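Local atomic coordinates of proline iminopeptidase (Streptomyces halstedii, PDB entry 3WMR), a protein that hydrolyses amide bonds in polyketide substrates as an alpha/beta hydrolase of the peptidase S33 family, and probably can release N-terminal proline from peptides. Residues W245-E248 against D249-D253; D105-D108 against N109-Q113; V27-Q31 against Y32-Y36. One frame throughout, in Å; residues are numbered along the deposited sequence.

How the interactions relate
All three contacts are local ones, formed between neighbours in sequence, and each is partly buried. Interactions 2 and 3 hold one corner of the fold: the helix of residues 105-113 lies against the hairpin of residues 27-36, and Glu106 OE2 reaches Thr34 OG1 at 2.7 Å. Interaction 1 stands apart, its centre about 21 Å from that of interaction 2 and 28 Å from that of interaction 3, in a loop beside the bound ether. Chemistry follows place: regular backbone bonds and leucine packing in the helix, paired strand bonds and flat-group stacking at the sheet edge, and an irregular serine-centred turn with a water bridge near the ligand.

Interaction 1 of 3, residues W245-E248 against D249-D253; sequences WSVE and DCLPD. With P4G (1-ethoxy-2-(2-ethoxyethoxy)ethane), chain E.
The indole of Trp245 has the CG1 methyl of Val247 over one face, 3.4 Å above the plane and offset toward the rim, while ether oxygen O2 of the bound P4G lies at its edge, in the ring plane. NE1 donates a weak hydrogen bond to that oxygen, 3.3 Å long, and CD1 rests against ligand carbon C7. Directly after the tryptophan comes an ST turn, set in the loop that leads from helix 225-230 to strand 258-263 of the alpha/beta hydrolase fold. Its acceptor is Ser246 OG, which takes the backbone N-H of Glu248 at 3.2 Å and nearly straight (166°). The same hydroxyl donates to Glu248 OE1 in a bond whose very short modelled length is doubtful, but which probably holds the carboxylate back against the turn. From here the chain winds into a 3-10 segment. Val247 O receives Cys250 N at 3.1 Å with the donor well above the carbonyl plane, and Leu251 N makes a weak bond to Glu248 O. Leu251, with CG anti to its carbonyl carbon (chi1 -60°), sets CG against Val247 O and CD2 4.0 Å from Val247 CG2. Val134 of helix 127-137 meets both Trp245 and Val247, whereas Leu251 packs on Phe276 and Leu279 of helix 270-279. Val247 is about 12 Å, side chain to side chain, from the predicted nucleophile Ser126. On the polar side a water spans the turn, donating to Ser246 O at 2.9 Å and accepting from Asp249 N at 3.1 Å.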
ATOM      1  N   TRP A 245      -5.182 -12.030   8.726  1.00 29.08           N
ATOM      2  CA  TRP A 245      -3.760 -12.113   8.425  1.00 28.74           C
ATOM      3  C   TRP A 245      -2.891 -11.115   9.212  1.00 27.72           C
ATOM      4  O   TRP A 245      -3.222  -9.929   9.337  1.00 24.23           O
ATOM      5  CB  TRP A 245      -3.565 -11.932   6.928  1.00 29.28           C
ATOM      6  CG  TRP A 245      -2.166 -12.129   6.464  1.00 30.19           C
ATOM      7  CD1 TRP A 245      -1.371 -13.226   6.670  1.00 30.99           C
ATOM      8  CD2 TRP A 245      -1.400 -11.214   5.680  1.00 29.22           C
ATOM      9  NE1 TRP A 245      -0.152 -13.042   6.072  1.00 30.64           N
ATOM     10  CE2 TRP A 245      -0.140 -11.812   5.460  1.00 29.93           C
ATOM     11  CE3 TRP A 245      -1.655  -9.941   5.146  1.00 28.82           C
ATOM     12  CZ2 TRP A 245       0.860 -11.188   4.725  1.00 29.13           C
ATOM     13  CZ3 TRP A 245      -0.659  -9.317   4.415  1.00 28.34           C
ATOM     14  CH2 TRP A 245       0.587  -9.938   4.216  1.00 28.79           C
ATOM     15  N   SER A 246      -1.766 -11.619   9.715  1.00 27.01           N
ATOM     16  CA  SER A 246      -0.793 -10.811  10.447  1.00 27.61           C
ATOM     17  C   SER A 246       0.617 -11.092   9.939  1.00 28.25           C
ATOM     18  O   SER A 246       0.945 -12.247   9.635  1.00 29.81           O
ATOM     19  CB  SER A 246      -0.862 -11.141  11.929  1.00 28.03           C
ATOM     20  OG  SER A 246       0.110 -10.421  12.647  1.00 28.18           O
ATOM     21  N   VAL A 247       1.455 -10.059   9.859  1.00 26.93           N
ATOM     22  CA  VAL A 247       2.887 -10.248   9.520  1.00 27.08           C
ATOM     23  C   VAL A 247       3.819 -10.188  10.748  1.00 27.71           C
ATOM     24  O   VAL A 247       5.049 -10.264  10.607  1.00 28.78           O
ATOM     25  CB  VAL A 247       3.379  -9.251   8.428  1.00 25.71           C
ATOM     26  CG1 VAL A 247       2.559  -9.422   7.155  1.00 24.71           C
ATOM     27  CG2 VAL A 247       3.331  -7.805   8.915  1.00 24.91           C
ATOM     28  N   GLU A 248       3.235 -10.109  11.943  1.00 28.17           N
ATOM     29  CA  GLU A 248       3.984  -9.885  13.171  1.00 28.72           C
ATOM     30  C   GLU A 248       5.093 -10.932  13.372  1.00 30.86           C
ATOM     31  O   GLU A 248       6.160 -10.612  13.890  1.00 29.95           O
ATOM     32  CB  GLU A 248       3.048  -9.897  14.376  1.00 29.08           C
ATOM     33  CG  GLU A 248       2.064  -8.734  14.448  1.00 28.87           C
ATOM     34  CD  GLU A 248       0.922  -9.010  15.405  1.00 29.04           C
ATOM     35  OE1 GLU A 248       0.016  -9.789  15.056  1.00 29.93           O
ATOM     36  OE2 GLU A 248       0.930  -8.461  16.521  1.00 30.26           O
ATOM     37  N   ASP A 249       4.843 -12.167  12.946  1.00 32.00           N
ATOM     38  CA  ASP A 249       5.784 -13.269  13.191  1.00 34.50           C
ATOM     39  C   ASP A 249       7.068 -13.185  12.380  1.00 32.94           C
ATOM     40  O   ASP A 249       8.083 -13.740  12.781  1.00 33.14           O
ATOM     41  CB  ASP A 249       5.109 -14.618  12.939  1.00 37.27           C
ATOM     42  CG  ASP A 249       4.103 -14.979  14.030  1.00 41.09           C
ATOM     43  OD1 ASP A 249       4.184 -14.431  15.161  1.00 43.71           O
ATOM     44  OD2 ASP A 249       3.224 -15.826  13.758  1.00 45.32           O
ATOM     45  N   CYS A 250       7.045 -12.485  11.256  1.00 31.42           N
ATOM     46  CA  CYS A 250       8.255 -12.327  10.461  1.00 30.73           C
ATOM     47  C   CYS A 250       9.042 -11.042  10.785  1.00 29.18           C
ATOM     48  O   CYS A 250      10.199 -10.927  10.398  1.00 29.23           O
ATOM     49  CB  CYS A 250       7.917 -12.408   8.987  1.00 30.70           C
ATOM     50  SG  CYS A 250       7.255 -10.861   8.361  1.00 32.89           S
ATOM     51  N   LEU A 251       8.444 -10.120  11.541  1.00 27.38           N
ATOM     52  CA  LEU A 251       9.039  -8.804  11.783  1.00 26.81           C
ATOM     53  C   LEU A 251      10.383  -8.816  12.507  1.00 26.44           C
ATOM     54  O   LEU A 251      11.249  -7.999  12.183  1.00 24.40           O
ATOM     55  CB  LEU A 251       8.055  -7.850  12.505  1.00 27.31           C
ATOM     56  CG  LEU A 251       6.724  -7.536  11.796  1.00 26.17           C
ATOM     57  CD1 LEU A 251       5.860  -6.564  12.591  1.00 26.17           C
ATOM     58  CD2 LEU A 251       6.926  -7.009  10.392  1.00 26.39           C
ATOM     59  N   PRO A 252      10.583  -9.749  13.469  1.00 26.54           N
ATOM     60  CA  PRO A 252      11.894  -9.786  14.109  1.00 26.99           C
ATOM     61  C   PRO A 252      13.035 -10.122  13.158  1.00 27.15           C
ATOM     62  O   PRO A 252      14.176  -9.853  13.496  1.00 27.67           O
ATOM     63  CB  PRO A 252      11.745 -10.902  15.185  1.00 27.75           C
ATOM     64  CG  PRO A 252      10.278 -10.988  15.434  1.00 28.01           C
ATOM     65  CD  PRO A 252       9.635 -10.692  14.101  1.00 26.82           C
ATOM     66  N   ASP A 253      12.739 -10.699  11.991  1.00 27.72           N
ATOM     67  CA  ASP A 253      13.776 -11.129  11.046  1.00 28.37           C
ATOM     68  C   ASP A 253      14.236 -10.034  10.077  1.00 27.83           C
ATOM     69  O   ASP A 253      15.189 -10.230   9.306  1.00 27.57           O
ATOM     70  CB  ASP A 253      13.289 -12.337  10.244  1.00 29.74           C
ATOM     71  CG  ASP A 253      13.153 -13.611  11.102  1.00 32.30           C
ATOM     72  OD1 ASP A 253      13.755 -13.713  12.193  1.00 33.97           O
ATOM     73  OD2 ASP A 253      12.418 -14.514  10.672  1.00 33.96           O
TER
HETATM   74  C8  P4G E 402      -4.458 -15.288   5.226  1.00 48.96           C
HETATM   75  C7  P4G E 402      -3.225 -16.122   5.497  1.00 50.61           C
HETATM   76  O4  P4G E 402      -2.322 -16.124   4.378  1.00 53.16           O
HETATM   77  C6  P4G E 402      -1.188 -16.983   4.589  1.00 52.79           C
HETATM   78  C5  P4G E 402      -0.045 -16.701   3.607  1.00 52.08           C
HETATM   79  O3  P4G E 402       1.012 -15.995   4.261  1.00 52.39           O
HETATM   80  C4  P4G E 402       2.299 -16.122   3.656  1.00 52.03           C
HETATM   81  C3  P4G E 402       3.274 -15.132   4.306  1.00 51.31           C
HETATM   82  O2  P4G E 402       2.753 -14.604   5.542  1.00 49.93           O
HETATM   83  C2  P4G E 402       3.720 -14.524   6.596  1.00 49.45           C
HETATM   84  C1  P4G E 402       3.062 -13.997   7.854  1.00 48.68           C
HETATM   85  O   HOH W   1       2.236 -13.483  11.886  1.00 30.44           O

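Interaction 2 of 3, residues D105-D108 against N109-Q113; sequences DELD and NLLNQ
Leu111 lies one helical turn beyond Leu107 and can be followed outward atom by atom. Its CB passes the end of the Leu107 carbonyl, 3.7 Å from Leu107 O, with Asp108 O nearly as near. CG comes closer still to Leu107 O, at 3.4 Å, because chi1 of -64° turns it anti to its own carbonyl carbon and back over the preceding turn. There it also meets the Leu107 CD1 methyl at 4.1 Å. At the tip, CD1 touches that same methyl, so the two leucines cross at a slant and make a continuous apolar strip, on which His135 of helix 127-137 packs; Ile116 also touches Leu111. Beneath them runs the regular i to i+4 hydrogen bonding of an alpha helix, the final turns of helix 100-113, one of the helices flanking the central sheet of the alpha/beta hydrolase fold. Leu111 N to Leu107 O is the straightest of these bonds across the contact (170°), and Leu110 N to Glu106 O is the shortest at 2.8 Å. Leu110 and Leu107 both lean on Tyr79 of strand 76-80, facing the sheet. Glu106 stretches fully out, and its buried carboxylate is held by Thr34 OG1 and the backbone N of Leu82. Asn112 behaves differently: while its N bonds to Asp108 O at 3.1 Å, its OD1 is modelled 3.0 Å from that same oxygen, and as both are acceptors the orientation of the Asn112 amide is doubtful.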
ATOM      1  N   ASP A 105       6.185 -13.644  -5.195  1.00 30.56           N
ATOM      2  CA  ASP A 105       6.844 -14.226  -6.355  1.00 31.45           C
ATOM      3  C   ASP A 105       6.890 -13.219  -7.488  1.00 31.04           C
ATOM      4  O   ASP A 105       7.883 -13.150  -8.196  1.00 31.91           O
ATOM      5  CB  ASP A 105       6.112 -15.489  -6.830  1.00 32.83           C
ATOM      6  CG  ASP A 105       6.324 -16.683  -5.915  1.00 34.28           C
ATOM      7  OD1 ASP A 105       7.308 -16.698  -5.151  1.00 35.36           O
ATOM      8  OD2 ASP A 105       5.499 -17.627  -5.968  1.00 35.53           O
ATOM      9  N   GLU A 106       5.815 -12.447  -7.653  1.00 30.78           N
ATOM     10  CA  GLU A 106       5.766 -11.380  -8.650  1.00 31.03           C
ATOM     11  C   GLU A 106       6.784 -10.267  -8.371  1.00 30.51           C
ATOM     12  O   GLU A 106       7.453  -9.791  -9.284  1.00 31.92           O
ATOM     13  CB  GLU A 106       4.354 -10.766  -8.728  1.00 31.46           C
ATOM     14  CG  GLU A 106       4.249  -9.654  -9.757  1.00 32.31           C
ATOM     15  CD  GLU A 106       2.887  -8.997  -9.835  1.00 32.75           C
ATOM     16  OE1 GLU A 106       2.281  -8.662  -8.784  1.00 32.46           O
ATOM     17  OE2 GLU A 106       2.430  -8.780 -10.976  1.00 33.87           O
ATOM     18  N   LEU A 107       6.882  -9.828  -7.123  1.00 29.13           N
ATOM     19  CA  LEU A 107       7.853  -8.795  -6.779  1.00 28.53           C
ATOM     20  C   LEU A 107       9.280  -9.294  -7.047  1.00 28.52           C
ATOM     21  O   LEU A 107      10.068  -8.588  -7.672  1.00 28.09           O
ATOM     22  CB  LEU A 107       7.675  -8.327  -5.325  1.00 27.58           C
ATOM     23  CG  LEU A 107       8.761  -7.425  -4.743  1.00 27.02           C
ATOM     24  CD1 LEU A 107       8.918  -6.140  -5.542  1.00 26.90           C
ATOM     25  CD2 LEU A 107       8.472  -7.108  -3.287  1.00 27.12           C
ATOM     26  N   ASP A 108       9.606 -10.501  -6.578  1.00 30.53           N
ATOM     27  CA  ASP A 108      10.924 -11.105  -6.850  1.00 31.02           C
ATOM     28  C   ASP A 108      11.181 -11.171  -8.356  1.00 32.21           C
ATOM     29  O   ASP A 108      12.241 -10.765  -8.824  1.00 30.67           O
ATOM     30  CB  ASP A 108      11.032 -12.514  -6.254  1.00 32.82           C
ATOM     31  CG  ASP A 108      11.304 -12.499  -4.770  1.00 34.18           C
ATOM     32  OD1 ASP A 108      11.932 -11.538  -4.268  1.00 35.30           O
ATOM     33  OD2 ASP A 108      10.896 -13.453  -4.098  1.00 34.62           O
ATOM     34  N   ASN A 109      10.201 -11.671  -9.109  1.00 34.02           N
ATOM     35  CA  ASN A 109      10.327 -11.751 -10.563  1.00 35.23           C
ATOM     36  C   ASN A 109      10.603 -10.375 -11.156  1.00 35.42           C
ATOM     37  O   ASN A 109      11.473 -10.239 -12.017  1.00 36.12           O
ATOM     38  CB  ASN A 109       9.084 -12.377 -11.214  1.00 36.37           C
ATOM     39  CG  ASN A 109       9.132 -12.333 -12.737  1.00 37.47           C
ATOM     40  OD1 ASN A 109       8.457 -11.518 -13.382  1.00 38.12           O
ATOM     41  ND2 ASN A 109       9.943 -13.193 -13.316  1.00 37.70           N
ATOM     42  N   LEU A 110       9.892  -9.354 -10.680  1.00 34.34           N
ATOM     43  CA  LEU A 110      10.046  -7.999 -11.224  1.00 33.91           C
ATOM     44  C   LEU A 110      11.435  -7.401 -10.967  1.00 32.10           C
ATOM     45  O   LEU A 110      12.040  -6.799 -11.856  1.00 31.83           O
ATOM     46  CB  LEU A 110       8.976  -7.058 -10.660  1.00 34.62           C
ATOM     47  CG  LEU A 110       9.073  -5.610 -11.135  1.00 35.33           C
ATOM     48  CD1 LEU A 110       8.774  -5.511 -12.623  1.00 36.48           C
ATOM     49  CD2 LEU A 110       8.128  -4.726 -10.333  1.00 36.10           C
ATOM     50  N   LEU A 111      11.930  -7.551  -9.749  1.00 31.02           N
ATOM     51  CA  LEU A 111      13.269  -7.085  -9.417  1.00 30.32           C
ATOM     52  C   LEU A 111      14.304  -7.771 -10.318  1.00 32.00           C
ATOM     53  O   LEU A 111      15.252  -7.137 -10.777  1.00 31.53           O
ATOM     54  CB  LEU A 111      13.579  -7.354  -7.943  1.00 29.47           C
ATOM     55  CG  LEU A 111      12.703  -6.610  -6.930  1.00 28.42           C
ATOM     56  CD1 LEU A 111      12.862  -7.244  -5.558  1.00 28.44           C
ATOM     57  CD2 LEU A 111      13.015  -5.123  -6.877  1.00 27.43           C
ATOM     58  N   ASN A 112      14.100  -9.060 -10.581  1.00 34.84           N
ATOM     59  CA  ASN A 112      14.991  -9.829 -11.453  1.00 37.05           C
ATOM     60  C   ASN A 112      14.927  -9.351 -12.898  1.00 37.35           C
ATOM     61  O   ASN A 112      15.965  -9.064 -13.491  1.00 37.95           O
ATOM     62  CB  ASN A 112      14.672 -11.335 -11.388  1.00 38.70           C
ATOM     63  CG  ASN A 112      15.033 -11.966 -10.053  1.00 40.13           C
ATOM     64  OD1 ASN A 112      14.327 -12.841  -9.563  1.00 46.43           O
ATOM     65  ND2 ASN A 112      16.136 -11.546  -9.472  1.00 41.20           N
ATOM     66  N   GLN A 113      13.714  -9.244 -13.448  1.00 37.25           N
ATOM     67  CA  GLN A 113      13.518  -8.861 -14.858  1.00 38.48           C
ATOM     68  C   GLN A 113      14.058  -7.457 -15.150  1.00 38.27           C
ATOM     69  O   GLN A 113      14.622  -7.211 -16.212  1.00 40.72           O
ATOM     70  CB  GLN A 113      12.036  -8.924 -15.254  1.00 39.49           C
ATOM     71  CG  GLN A 113      11.382 -10.302 -15.160  1.00 40.36           C
ATOM     72  CD  GLN A 113      11.818 -11.275 -16.251  1.00 42.60           C
ATOM     73  OE1 GLN A 113      12.160 -10.879 -17.367  1.00 43.18           O
ATOM     74  NE2 GLN A 113      11.786 -12.561 -15.931  1.00 42.49           N
TER

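Interaction 3 of 3, residues V27-Q31 against Y32-Y36; sequences VPFGQ and YRTWY
Phe29 and Tyr32 close a tight hairpin by bonding twice through their backbones: Phe29 N donates to Tyr32 O at 2.7 Å, and Tyr32 N returns to Phe29 O at 2.8 Å. Between them runs a type II' turn, with Gly30 at its positive phi. Farther along, Val27 and Thr34 form the second hydrogen-bonded pair, with Thr34 N meeting Val27 O almost straight (173°) and Val27 N meeting Thr34 O. Pro28 falls at the intervening non-hydrogen-bonded pair opposite Arg33, so its missing N-H costs this hairpin nothing, and Arg33 N turns outward to Thr88 OG1. Bent at chi2 and chi3, the Arg33 side chain lays one guanidinium face against the Val27-Pro28 peptide, Val27 C lying 3.8 Å from the guanidinium plane and over its centre, and NH2 bonds to Thr26 OG1. Gln31 makes a CH-pi contact, its CB 4.1 Å from the Tyr32 ring centre, and its amide stacks on the ring with planes 23° apart. A serine in place of Tyr32 would probably leave the Gln31 amide free to turn and open a gap beside Leu82 and Leu90. The hairpin forms one edge of the mixed sheet: strand 32-39 pairs onward with strand 76-80, while Val27 and Phe29 pack on helix 100-113, whose Glu106 is hydrogen-bonded to Thr34 OG1.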
ATOM      1  N   VAL A  27       6.836  -7.044 -18.013  1.00 42.80           N
ATOM      2  CA  VAL A  27       7.808  -8.120 -17.972  1.00 43.44           C
ATOM      3  C   VAL A  27       7.027  -9.425 -17.826  1.00 43.99           C
ATOM      4  O   VAL A  27       5.940  -9.430 -17.245  1.00 44.97           O
ATOM      5  CB  VAL A  27       8.835  -7.924 -16.828  1.00 42.57           C
ATOM      6  CG1 VAL A  27       9.527  -6.571 -16.968  1.00 42.66           C
ATOM      7  CG2 VAL A  27       8.184  -8.041 -15.453  1.00 41.38           C
ATOM      8  N   PRO A  28       7.552 -10.533 -18.382  1.00 45.26           N
ATOM      9  CA  PRO A  28       6.834 -11.794 -18.204  1.00 45.19           C
ATOM     10  C   PRO A  28       6.946 -12.265 -16.758  1.00 44.04           C
ATOM     11  O   PRO A  28       8.014 -12.174 -16.157  1.00 42.75           O
ATOM     12  CB  PRO A  28       7.562 -12.755 -19.148  1.00 45.71           C
ATOM     13  CG  PRO A  28       8.952 -12.214 -19.215  1.00 45.57           C
ATOM     14  CD  PRO A  28       8.818 -10.717 -19.117  1.00 44.91           C
ATOM     15  N   PHE A  29       5.827 -12.707 -16.205  1.00 44.95           N
ATOM     16  CA  PHE A  29       5.784 -13.334 -14.902  1.00 43.83           C
ATOM     17  C   PHE A  29       5.136 -14.681 -15.154  1.00 45.03           C
ATOM     18  O   PHE A  29       3.905 -14.798 -15.194  1.00 44.97           O
ATOM     19  CB  PHE A  29       4.974 -12.487 -13.910  1.00 42.87           C
ATOM     20  CG  PHE A  29       4.744 -13.156 -12.576  1.00 41.99           C
ATOM     21  CD1 PHE A  29       5.755 -13.890 -11.954  1.00 41.08           C
ATOM     22  CD2 PHE A  29       3.523 -13.020 -11.923  1.00 41.64           C
ATOM     23  CE1 PHE A  29       5.544 -14.492 -10.732  1.00 40.82           C
ATOM     24  CE2 PHE A  29       3.308 -13.621 -10.697  1.00 39.81           C
ATOM     25  CZ  PHE A  29       4.318 -14.359 -10.104  1.00 41.66           C
ATOM     26  N   GLY A  30       5.982 -15.685 -15.358  1.00 46.98           N
ATOM     27  CA  GLY A  30       5.544 -16.981 -15.842  1.00 49.33           C
ATOM     28  C   GLY A  30       4.601 -16.803 -17.019  1.00 51.86           C
ATOM     29  O   GLY A  30       4.941 -16.168 -18.019  1.00 52.07           O
ATOM     30  N   GLN A  31       3.395 -17.333 -16.859  1.00 54.91           N
ATOM     31  CA  GLN A  31       2.361 -17.312 -17.884  1.00 57.31           C
ATOM     32  C   GLN A  31       1.742 -15.918 -18.117  1.00 54.92           C
ATOM     33  O   GLN A  31       1.086 -15.702 -19.133  1.00 54.01           O
ATOM     34  CB  GLN A  31       1.276 -18.308 -17.462  1.00 61.02           C
ATOM     35  CG  GLN A  31       0.102 -18.479 -18.407  1.00 65.57           C
ATOM     36  CD  GLN A  31      -0.980 -19.350 -17.801  1.00 68.51           C
ATOM     37  OE1 GLN A  31      -0.727 -20.096 -16.853  1.00 71.86           O
ATOM     38  NE2 GLN A  31      -2.195 -19.253 -18.337  1.00 69.57           N
ATOM     39  N   TYR A  32       1.947 -14.981 -17.189  1.00 51.33           N
ATOM     40  CA  TYR A  32       1.252 -13.681 -17.227  1.00 48.85           C
ATOM     41  C   TYR A  32       2.233 -12.526 -17.386  1.00 47.13           C
ATOM     42  O   TYR A  32       3.435 -12.752 -17.487  1.00 47.59           O
ATOM     43  CB  TYR A  32       0.407 -13.494 -15.957  1.00 47.60           C
ATOM     44  CG  TYR A  32      -0.374 -14.731 -15.558  1.00 48.17           C
ATOM     45  CD1 TYR A  32      -1.506 -15.125 -16.271  1.00 48.32           C
ATOM     46  CD2 TYR A  32       0.021 -15.507 -14.470  1.00 47.80           C
ATOM     47  CE1 TYR A  32      -2.218 -16.255 -15.917  1.00 49.17           C
ATOM     48  CE2 TYR A  32      -0.693 -16.637 -14.102  1.00 48.84           C
ATOM     49  CZ  TYR A  32      -1.808 -17.006 -14.826  1.00 50.17           C
ATOM     50  OH  TYR A  32      -2.516 -18.138 -14.461  1.00 53.39           O
ATOM     51  N   ARG A  33       1.709 -11.299 -17.409  1.00 45.47           N
ATOM     52  CA  ARG A  33       2.510 -10.080 -17.557  1.00 44.38           C
ATOM     53  C   ARG A  33       2.357  -9.163 -16.333  1.00 42.17           C
ATOM     54  O   ARG A  33       1.251  -9.011 -15.803  1.00 41.27           O
ATOM     55  CB  ARG A  33       2.061  -9.300 -18.795  1.00 45.56           C
ATOM     56  CG  ARG A  33       1.948 -10.111 -20.082  1.00 47.67           C
ATOM     57  CD  ARG A  33       3.292 -10.601 -20.594  1.00 49.07           C
ATOM     58  NE  ARG A  33       4.212  -9.496 -20.853  1.00 50.24           N
ATOM     59  CZ  ARG A  33       5.458  -9.639 -21.290  1.00 50.32           C
ATOM     60  NH1 ARG A  33       5.948 -10.847 -21.545  1.00 52.37           N
ATOM     61  NH2 ARG A  33       6.219  -8.567 -21.475  1.00 49.52           N
ATOM     62  N   THR A  34       3.460  -8.541 -15.913  1.00 40.34           N
ATOM     63  CA  THR A  34       3.449  -7.518 -14.858  1.00 38.89           C
ATOM     64  C   THR A  34       3.845  -6.183 -15.462  1.00 38.44           C
ATOM     65  O   THR A  34       4.918  -6.074 -16.047  1.00 40.54           O
ATOM     66  CB  THR A  34       4.456  -7.844 -13.735  1.00 37.40           C
ATOM     67  OG1 THR A  34       4.114  -9.089 -13.122  1.00 37.36           O
ATOM     68  CG2 THR A  34       4.476  -6.746 -12.669  1.00 36.26           C
ATOM     69  N   TRP A  35       3.000  -5.169 -15.295  1.00 37.25           N
ATOM     70  CA  TRP A  35       3.245  -3.832 -15.841  1.00 35.90           C
ATOM     71  C   TRP A  35       4.021  -2.953 -14.871  1.00 36.25           C
ATOM     72  O   TRP A  35       3.724  -2.923 -13.670  1.00 34.96           O
ATOM     73  CB  TRP A  35       1.926  -3.136 -16.173  1.00 36.65           C
ATOM     74  CG  TRP A  35       2.102  -1.813 -16.870  1.00 36.98           C
ATOM     75  CD1 TRP A  35       2.160  -1.596 -18.229  1.00 38.19           C
ATOM     76  CD2 TRP A  35       2.259  -0.527 -16.254  1.00 36.09           C
ATOM     77  NE1 TRP A  35       2.352  -0.257 -18.487  1.00 37.77           N
ATOM     78  CE2 TRP A  35       2.405   0.422 -17.295  1.00 37.11           C
ATOM     79  CE3 TRP A  35       2.289  -0.083 -14.925  1.00 35.20           C
ATOM     80  CZ2 TRP A  35       2.584   1.788 -17.043  1.00 36.89           C
ATOM     81  CZ3 TRP A  35       2.463   1.268 -14.678  1.00 34.66           C
ATOM     82  CH2 TRP A  35       2.615   2.193 -15.737  1.00 35.93           C
ATOM     83  N   TYR A  36       4.980  -2.200 -15.412  1.00 36.25           N
ATOM     84  CA  TYR A  36       5.866  -1.341 -14.617  1.00 36.51           C
ATOM     85  C   TYR A  36       6.143  -0.010 -15.308  1.00 36.69           C
ATOM     86  O   TYR A  36       5.852   0.185 -16.490  1.00 38.60           O
ATOM     87  CB  TYR A  36       7.207  -2.049 -14.368  1.00 35.64           C
ATOM     88  CG  TYR A  36       8.083  -2.055 -15.606  1.00 37.35           C
ATOM     89  CD1 TYR A  36       7.950  -3.055 -16.565  1.00 38.66           C
ATOM     90  CD2 TYR A  36       9.007  -1.037 -15.841  1.00 37.12           C
ATOM     91  CE1 TYR A  36       8.719  -3.055 -17.717  1.00 39.68           C
ATOM     92  CE2 TYR A  36       9.782  -1.027 -16.990  1.00 38.07           C
ATOM     93  CZ  TYR A  36       9.630  -2.041 -17.923  1.00 39.27           C
ATOM     94  OH  TYR A  36      10.388  -2.060 -19.061  1.00 40.01           O
TER